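Local coordinates for pirin family protein (Acinetobacter baumannii, PDB 6D0P), which probably acts as an iron-dependent quercetin 2,3-dioxygenase, an oxidoreductase of the pirin family built from two cupin domains, at residues A10-H15 with G225-I230; N27-D32 with L207-E212. All blocks are in the same frame, centred on the assembly; numbering follows the deposited sequence.

Contact 1 of 2, residues A10-H15 with G225-I230; sequences AYQNNH and GKTVAI
Tyr11 and Val228 face each other as an antiparallel, hydrogen-bonded pair. Tyr11 N donates to Val228 O at 2.9 Å, and Val228 N returns a bond to Tyr11 O at 3.0 Å. In the conformer described, one of two modelled, the tyrosine has CG anti to the carbonyl carbon (chi1 -53°). Ring atom CE1 lies 3.8 Å from Ile230 CD1, and the two side chains approach at a slant. Leu34 of the short helix 31-34 touches both of them.

Gln12 points to the other face of the sheet, with Ala10, Thr227 and Ala229. Its chain is extended, with CG anti to the backbone N (chi1 -176°). It crosses Thr227 at a slant, with Thr227 OG1 3.4 Å from Gln12 CG and hydrogen-bonded to Glu224 O. The amide end reaches past the strand, where Gln12 NE2 donates to Gly225 O at 3.0 Å.

Lys226 sits in a G1 beta bulge opposite Val210, with left-handed backbone angles. Its O accepts from Asn13 N at 3.1 Å, one residue beyond strand 10-12. In the conformer given, its aliphatic chain runs beside the loop: Lys226 CD is 3.3 Å from Asn13 O, and CE is 3.4 Å from Asn14 OD1. Its charged end has a cation-pi partner in Tyr26.

Strand 7-12 is the outermost strand, within this chain, of the sheet that holds the C-terminal cupin strands. The join relies mainly on backbone bonds, with one side-chain amide extending the pattern and apolar contacts on both faces.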
ATOM      1  N   ALA A  10      -1.001 -17.118  -7.312  1.00 13.63           N
ATOM      2  CA  ALA A  10      -1.709 -16.231  -6.441  1.00 13.64           C
ATOM      3  C   ALA A  10      -1.686 -16.770  -5.015  1.00 14.16           C
ATOM      4  O   ALA A  10      -1.598 -18.003  -4.793  1.00 14.59           O
ATOM      5  CB  ALA A  10      -3.132 -16.043  -6.922  1.00 13.93           C
ATOM      6  N   TYR A  11      -1.835 -15.851  -4.074  0.60 14.43           N
ATOM      7  CA  TYR A  11      -1.768 -16.137  -2.643  0.60 16.00           C
ATOM      8  C   TYR A  11      -2.980 -15.497  -1.950  0.60 15.61           C
ATOM      9  O   TYR A  11      -3.186 -14.282  -2.064  0.60 14.48           O
ATOM     10  CB  TYR A  11      -0.448 -15.594  -2.080  0.60 18.03           C
ATOM     11  CG  TYR A  11       0.777 -16.062  -2.831  0.60 20.83           C
ATOM     12  CD1 TYR A  11       1.155 -15.467  -4.023  0.60 22.59           C
ATOM     13  CD2 TYR A  11       1.538 -17.129  -2.376  0.60 25.09           C
ATOM     14  CE1 TYR A  11       2.251 -15.916  -4.744  0.60 24.43           C
ATOM     15  CE2 TYR A  11       2.649 -17.582  -3.075  0.60 26.27           C
ATOM     16  CZ  TYR A  11       3.001 -16.977  -4.268  0.60 26.54           C
ATOM     17  OH  TYR A  11       4.094 -17.405  -4.965  0.60 31.51           O
ATOM     18  N   GLN A  12      -3.760 -16.301  -1.229  1.00 15.51           N
ATOM     19  CA  GLN A  12      -4.923 -15.807  -0.507  1.00 16.99           C
ATOM     20  C   GLN A  12      -4.698 -16.004   0.999  1.00 17.12           C
ATOM     21  O   GLN A  12      -4.355 -17.100   1.445  1.00 14.91           O
ATOM     22  CB  GLN A  12      -6.168 -16.550  -0.957  1.00 20.52           C
ATOM     23  CG  GLN A  12      -7.436 -16.021  -0.319  1.00 22.18           C
ATOM     24  CD  GLN A  12      -8.635 -16.766  -0.844  1.00 27.74           C
ATOM     25  OE1 GLN A  12      -8.544 -17.932  -1.244  1.00 31.37           O
ATOM     26  NE2 GLN A  12      -9.772 -16.095  -0.832  1.00 30.65           N
ATOM     27  N   ASN A  13      -4.918 -14.943   1.779  1.00 16.88           N
ATOM     28  CA  ASN A  13      -4.722 -15.013   3.226  1.00 17.51           C
ATOM     29  C   ASN A  13      -6.041 -14.698   3.939  1.00 18.04           C
ATOM     30  O   ASN A  13      -6.601 -13.609   3.753  1.00 20.48           O
ATOM     31  CB  ASN A  13      -3.644 -14.040   3.698  1.00 17.71           C
ATOM     32  CG  ASN A  13      -3.374 -14.167   5.184  1.00 19.14           C
ATOM     33  OD1 ASN A  13      -3.740 -15.158   5.805  1.00 18.26           O
ATOM     34  ND2 ASN A  13      -2.742 -13.166   5.764  1.00 21.12           N
ATOM     35  N   ASN A  14      -6.495 -15.609   4.784  1.00 17.63           N
ATOM     36  CA  ASN A  14      -7.739 -15.427   5.548  1.00 19.31           C
ATOM     37  C   ASN A  14      -7.434 -15.437   7.046  1.00 19.29           C
ATOM     38  O   ASN A  14      -8.337 -15.673   7.868  1.00 20.52           O
ATOM     39  CB  ASN A  14      -8.763 -16.515   5.216  1.00 20.87           C
ATOM     40  CG  ASN A  14     -10.148 -16.188   5.729  1.00 24.94           C
ATOM     41  OD1 ASN A  14     -10.565 -15.034   5.660  1.00 28.74           O
ATOM     42  ND2 ASN A  14     -10.858 -17.181   6.259  1.00 23.64           N
ATOM     43  N   HIS A  15      -6.174 -15.205   7.399  1.00 18.59           N
ATOM     44  CA  HIS A  15      -5.748 -15.247   8.788  1.00 20.88           C
ATOM     45  C   HIS A  15      -5.357 -13.835   9.225  1.00 19.57           C
ATOM     46  O   HIS A  15      -4.363 -13.327   8.774  1.00 20.45           O
ATOM     47  CB  HIS A  15      -4.551 -16.197   8.931  1.00 24.78           C
ATOM     48  CG  HIS A  15      -4.320 -16.691  10.320  1.00 29.09           C
ATOM     49  ND1 HIS A  15      -3.503 -17.782  10.586  1.00 32.73           N
ATOM     50  CD2 HIS A  15      -4.827 -16.290  11.511  1.00 31.45           C
ATOM     51  CE1 HIS A  15      -3.494 -18.006  11.890  1.00 34.11           C
ATOM     52  NE2 HIS A  15      -4.293 -17.102  12.478  1.00 34.81           N
ATOM     53  N   GLY A 225     -11.419 -12.576  -2.849  1.00 19.54           N
ATOM     54  CA  GLY A 225     -10.964 -11.538  -1.923  1.00 19.03           C
ATOM     55  C   GLY A 225      -9.761 -11.956  -1.089  1.00 18.35           C
ATOM     56  O   GLY A 225      -9.519 -13.140  -0.860  1.00 18.69           O
ATOM     57  N   LYS A 226      -9.043 -10.935  -0.648  1.00 16.40           N
ATOM     58  CA  LYS A 226      -7.857 -11.092   0.185  0.50 17.46           C
ATOM     59  C   LYS A 226      -6.808 -11.884  -0.601  1.00 16.97           C
ATOM     60  O   LYS A 226      -6.166 -12.778  -0.036  1.00 17.05           O
ATOM     61  CB  LYS A 226      -8.179 -11.810   1.501  0.50 18.92           C
ATOM     62  CG  LYS A 226      -9.341 -11.264   2.323  0.50 21.14           C
ATOM     63  CD  LYS A 226      -9.536 -12.038   3.621  0.50 22.15           C
ATOM     64  CE  LYS A 226     -10.924 -11.938   4.214  0.50 23.78           C
ATOM     65  NZ  LYS A 226     -11.267 -10.552   4.592  0.50 25.89           N
ATOM     66  N   THR A 227      -6.654 -11.566  -1.897  1.00 16.12           N
ATOM     67  CA  THR A 227      -5.727 -12.324  -2.761  1.00 17.84           C
ATOM     68  C   THR A 227      -4.796 -11.377  -3.530  1.00 16.98           C
ATOM     69  O   THR A 227      -5.207 -10.258  -3.931  1.00 18.03           O
ATOM     70  CB  THR A 227      -6.489 -13.172  -3.795  1.00 20.57           C
ATOM     71  OG1 THR A 227      -7.298 -14.171  -3.154  1.00 22.39           O
ATOM     72  CG2 THR A 227      -5.581 -13.910  -4.754  1.00 21.26           C
ATOM     73  N   VAL A 228      -3.554 -11.809  -3.705  1.00 15.55           N
ATOM     74  CA  VAL A 228      -2.636 -11.141  -4.612  1.00 16.03           C
ATOM     75  C   VAL A 228      -2.226 -12.143  -5.700  1.00 14.53           C
ATOM     76  O   VAL A 228      -1.854 -13.278  -5.393  1.00 14.35           O
ATOM     77  CB  VAL A 228      -1.391 -10.555  -3.919  1.00 17.10           C
ATOM     78  CG1 VAL A 228      -0.620 -11.576  -3.107  1.00 21.34           C
ATOM     79  CG2 VAL A 228      -0.469  -9.905  -4.940  1.00 18.58           C
ATOM     80  N   ALA A 229      -2.332 -11.715  -6.943  1.00 13.81           N
ATOM     81  CA  ALA A 229      -1.866 -12.464  -8.090  1.00 14.51           C
ATOM     82  C   ALA A 229      -0.587 -11.797  -8.616  1.00 15.08           C
ATOM     83  O   ALA A 229      -0.499 -10.577  -8.686  1.00 14.92           O
ATOM     84  CB  ALA A 229      -2.915 -12.513  -9.173  1.00 14.53           C
ATOM     85  N   ILE A 230       0.363 -12.625  -9.034  1.00 15.38           N
ATOM     86  CA  ILE A 230       1.598 -12.179  -9.633  1.00 15.26           C
ATOM     87  C   ILE A 230       1.546 -12.505 -11.130  1.00 15.60           C
ATOM     88  O   ILE A 230       1.296 -13.665 -11.522  1.00 14.21           O
ATOM     89  CB  ILE A 230       2.779 -12.845  -8.906  1.00 17.47           C
ATOM     90  CG1 ILE A 230       2.762 -12.420  -7.432  1.00 21.10           C
ATOM     91  CG2 ILE A 230       4.109 -12.531  -9.585  1.00 18.95           C
ATOM     92  CD1 ILE A 230       3.843 -13.004  -6.615  1.00 25.57           C
TER

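Contact 2 of 2, residues N27-D32 with L207-E212; sequences NLFSYD and LVVVLE
Leu28 and Phe29 meet Leu207, Val209 and Leu211 in the buried interface between a sheet of the N-terminal cupin and a sheet of the C-terminal cupin in this bicupin fold. Strands 27-30 and 207-210 lie in different sheets. Their axes come no closer than 9.5 Å, and no hydrogen bond joins them. Side chains alone bridge the gap.

Leu28 carries one half of the contact. From CB the chain leaves with CG beside the backbone N and anti to the carbonyl carbon (chi1 -58°). CB and CG stay short of the opposite strand, and the branch at CG does the touching. CD1 goes forward to Val209 CG1 at 3.8 Å, the two side chains crossing at a slant. The same methyl reaches Leu211 CD2 at 4.1 Å, and here the side chains cross at about a right angle. The other branch, CD2, turns toward Lys226 and lies 3.8 Å from Lys226 O.

A classic beta bulge, in which Leu28 and Phe29 both face Leu44, lets these two neighbours point to the same opposite strand. Phe29 takes the crowded position, with CG between N and the carbonyl carbon (chi1 65°). The Phe29 side chain also touches Leu44, Leu38 and Leu251. Val209 CG2 stands at the ring edge, 4.3 Å from Phe29 CE2. Leu207 CD1 comes in obliquely, 3.9 Å from Phe29 CE2 and 4.0 Å from Phe29 CZ.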
ATOM      1  N   ASN A  27      -2.266  -9.713   6.109  1.00 13.90           N
ATOM      2  CA  ASN A  27      -1.067  -9.466   5.343  1.00 14.41           C
ATOM      3  C   ASN A  27      -1.248 -10.168   4.003  1.00 14.67           C
ATOM      4  O   ASN A  27      -1.369 -11.387   3.994  1.00 15.13           O
ATOM      5  CB  ASN A  27       0.195  -9.998   6.020  1.00 15.37           C
ATOM      6  CG  ASN A  27       1.404  -9.767   5.144  1.00 17.25           C
ATOM      7  OD1 ASN A  27       1.939 -10.706   4.564  1.00 19.21           O
ATOM      8  ND2 ASN A  27       1.751  -8.513   4.943  1.00 17.30           N
ATOM      9  N   LEU A  28      -1.281  -9.427   2.918  1.00 14.38           N
ATOM     10  CA  LEU A  28      -1.507 -10.054   1.595  1.00 15.64           C
ATOM     11  C   LEU A  28      -0.175 -10.385   0.917  1.00 17.09           C
ATOM     12  O   LEU A  28      -0.124 -11.307   0.096  1.00 16.88           O
ATOM     13  CB  LEU A  28      -2.393  -9.150   0.752  1.00 16.08           C
ATOM     14  CG  LEU A  28      -3.742  -8.832   1.387  1.00 17.34           C
ATOM     15  CD1 LEU A  28      -4.643  -8.132   0.389  1.00 19.34           C
ATOM     16  CD2 LEU A  28      -4.400 -10.098   1.921  1.00 18.56           C
ATOM     17  N   PHE A  29       0.878  -9.649   1.232  1.00 15.29           N
ATOM     18  CA  PHE A  29       2.201 -10.045   0.762  1.00 16.38           C
ATOM     19  C   PHE A  29       3.257  -9.362   1.633  1.00 16.14           C
ATOM     20  O   PHE A  29       3.035  -8.292   2.257  1.00 13.93           O
ATOM     21  CB  PHE A  29       2.413  -9.794  -0.743  1.00 15.47           C
ATOM     22  CG  PHE A  29       2.394  -8.368  -1.235  1.00 14.68           C
ATOM     23  CD1 PHE A  29       3.446  -7.500  -0.974  1.00 15.33           C
ATOM     24  CD2 PHE A  29       1.354  -7.908  -2.034  1.00 14.72           C
ATOM     25  CE1 PHE A  29       3.413  -6.195  -1.455  1.00 15.38           C
ATOM     26  CE2 PHE A  29       1.342  -6.628  -2.542  1.00 15.17           C
ATOM     27  CZ  PHE A  29       2.381  -5.769  -2.250  1.00 15.21           C
ATOM     28  N   SER A  30       4.411 -10.012   1.646  1.00 17.43           N
ATOM     29  CA  SER A  30       5.565  -9.545   2.369  1.00 18.57           C
ATOM     30  C   SER A  30       6.855  -9.915   1.621  1.00 18.05           C
ATOM     31  O   SER A  30       6.974 -11.014   1.097  1.00 19.34           O
ATOM     32  CB  SER A  30       5.579 -10.107   3.770  1.00 20.35           C
ATOM     33  OG  SER A  30       6.791  -9.750   4.422  1.00 22.86           O
ATOM     34  N   TYR A  31       7.847  -9.030   1.706  1.00 19.41           N
ATOM     35  CA  TYR A  31       9.174  -9.223   1.100  1.00 20.68           C
ATOM     36  C   TYR A  31       9.878 -10.414   1.768  1.00 23.11           C
ATOM     37  O   TYR A  31      10.780 -11.003   1.196  1.00 22.00           O
ATOM     38  CB  TYR A  31      10.050  -7.979   1.273  1.00 20.99           C
ATOM     39  CG  TYR A  31      10.480  -7.690   2.682  1.00 22.15           C
ATOM     40  CD1 TYR A  31      11.643  -8.246   3.197  1.00 24.24           C
ATOM     41  CD2 TYR A  31       9.743  -6.857   3.499  1.00 22.01           C
ATOM     42  CE1 TYR A  31      12.036  -8.013   4.505  1.00 25.38           C
ATOM     43  CE2 TYR A  31      10.138  -6.583   4.795  1.00 24.09           C
ATOM     44  CZ  TYR A  31      11.279  -7.179   5.307  1.00 26.29           C
ATOM     45  OH  TYR A  31      11.670  -6.916   6.589  1.00 26.96           O
ATOM     46  N   ASP A  32       9.457 -10.722   2.982  1.00 23.96           N
ATOM     47  CA  ASP A  32      10.077 -11.772   3.772  1.00 32.13           C
ATOM     48  C   ASP A  32       9.723 -13.145   3.192  1.00 32.70           C
ATOM     49  O   ASP A  32      10.446 -14.086   3.413  1.00 32.18           O
ATOM     50  CB  ASP A  32       9.640 -11.705   5.240  1.00 39.01           C
ATOM     51  CG  ASP A  32      10.574 -12.466   6.166  1.00 48.81           C
ATOM     52  OD1 ASP A  32      11.795 -12.189   6.126  1.00 54.70           O
ATOM     53  OD2 ASP A  32      10.080 -13.339   6.908  1.00 59.95           O
ATOM     54  N   LEU A 207       1.369  -6.716  -9.904  1.00 12.72           N
ATOM     55  CA  LEU A 207       0.613  -7.392  -8.879  1.00 12.59           C
ATOM     56  C   LEU A 207      -0.851  -6.952  -8.955  1.00 13.06           C
ATOM     57  O   LEU A 207      -1.130  -5.741  -9.012  1.00 14.36           O
ATOM     58  CB  LEU A 207       1.204  -7.032  -7.513  1.00 12.69           C
ATOM     59  CG  LEU A 207       2.705  -7.220  -7.370  1.00 13.16           C
ATOM     60  CD1 LEU A 207       3.165  -6.673  -6.040  1.00 13.57           C
ATOM     61  CD2 LEU A 207       3.084  -8.698  -7.513  1.00 14.05           C
ATOM     62  N   VAL A 208      -1.770  -7.912  -8.985  1.00 12.94           N
ATOM     63  CA  VAL A 208      -3.211  -7.631  -8.962  1.00 13.73           C
ATOM     64  C   VAL A 208      -3.715  -8.040  -7.584  1.00 13.98           C
ATOM     65  O   VAL A 208      -3.622  -9.207  -7.202  1.00 13.20           O
ATOM     66  CB  VAL A 208      -3.971  -8.366 -10.072  1.00 15.03           C
ATOM     67  CG1 VAL A 208      -5.475  -8.126  -9.999  1.00 15.45           C
ATOM     68  CG2 VAL A 208      -3.402  -7.988 -11.432  1.00 15.71           C
ATOM     69  N   VAL A 209      -4.147  -7.051  -6.830  1.00 13.47           N
ATOM     70  CA  VAL A 209      -4.627  -7.287  -5.476  1.00 14.17           C
ATOM     71  C   VAL A 209      -6.157  -7.180  -5.480  1.00 14.54           C
ATOM     72  O   VAL A 209      -6.701  -6.171  -5.916  1.00 14.91           O
ATOM     73  CB  VAL A 209      -4.015  -6.300  -4.472  1.00 14.73           C
ATOM     74  CG1 VAL A 209      -4.525  -6.553  -3.051  1.00 16.34           C
ATOM     75  CG2 VAL A 209      -2.501  -6.349  -4.508  1.00 15.77           C
ATOM     76  N   VAL A 210      -6.811  -8.249  -5.047  1.00 13.14           N
ATOM     77  CA  VAL A 210      -8.233  -8.270  -4.915  1.00 14.78           C
ATOM     78  C   VAL A 210      -8.541  -8.174  -3.423  1.00 14.10           C
ATOM     79  O   VAL A 210      -8.281  -9.095  -2.681  1.00 14.85           O
ATOM     80  CB  VAL A 210      -8.850  -9.527  -5.556  1.00 15.63           C
ATOM     81  CG1 VAL A 210     -10.368  -9.551  -5.407  1.00 16.41           C
ATOM     82  CG2 VAL A 210      -8.445  -9.634  -7.011  1.00 17.70           C
ATOM     83  N   LEU A 211      -9.075  -7.039  -2.992  1.00 14.12           N
ATOM     84  CA  LEU A 211      -9.398  -6.853  -1.594  1.00 14.73           C
ATOM     85  C   LEU A 211     -10.707  -7.559  -1.243  1.00 15.96           C
ATOM     86  O   LEU A 211     -10.799  -8.241  -0.203  1.00 14.78           O
ATOM     87  CB  LEU A 211      -9.505  -5.356  -1.289  1.00 15.36           C
ATOM     88  CG  LEU A 211      -8.248  -4.538  -1.545  1.00 15.65           C
ATOM     89  CD1 LEU A 211      -8.540  -3.059  -1.327  1.00 16.60           C
ATOM     90  CD2 LEU A 211      -7.090  -4.992  -0.673  1.00 15.94           C
ATOM     91  N   GLU A 212     -11.691  -7.423  -2.120  1.00 16.49           N
ATOM     92  CA  GLU A 212     -13.014  -7.972  -1.910  1.00 18.81           C
ATOM     93  C   GLU A 212     -13.650  -8.190  -3.281  1.00 17.85           C
ATOM     94  O   GLU A 212     -13.447  -7.384  -4.170  1.00 17.30           O
ATOM     95  CB  GLU A 212     -13.833  -6.976  -1.082  1.00 22.32           C
ATOM     96  CG  GLU A 212     -15.183  -7.471  -0.627  1.00 27.27           C
ATOM     97  CD  GLU A 212     -16.005  -6.351   0.010  1.00 35.21           C
ATOM     98  OE1 GLU A 212     -15.562  -5.785   1.081  1.00 36.09           O
ATOM     99  OE2 GLU A 212     -17.056  -6.003  -0.571  1.00 39.71           O
TER

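Contact 1 and contact 2 lie side by side, their centres about 6 Å apart. They share a sheet, because strand 227-231 of contact 1 is the neighbour of strand 205-210 of contact 2. Probable hydrogen bonds tie these strands, Thr227 O to Val210 N and Ala229 N to Val208 O, both 2.8 Å. Side chains continue the link: Ile230 CG1 packs 3.7 Å from Leu207 CD2. Val228 CG1 lies 3.3 Å from Leu28 O, so it reaches the N-terminal cupin strand. Along the chain, contact 2 is nested within the loop closed by contact 1. Both lie away from the manganese site of His64, His66, His108 and Glu110.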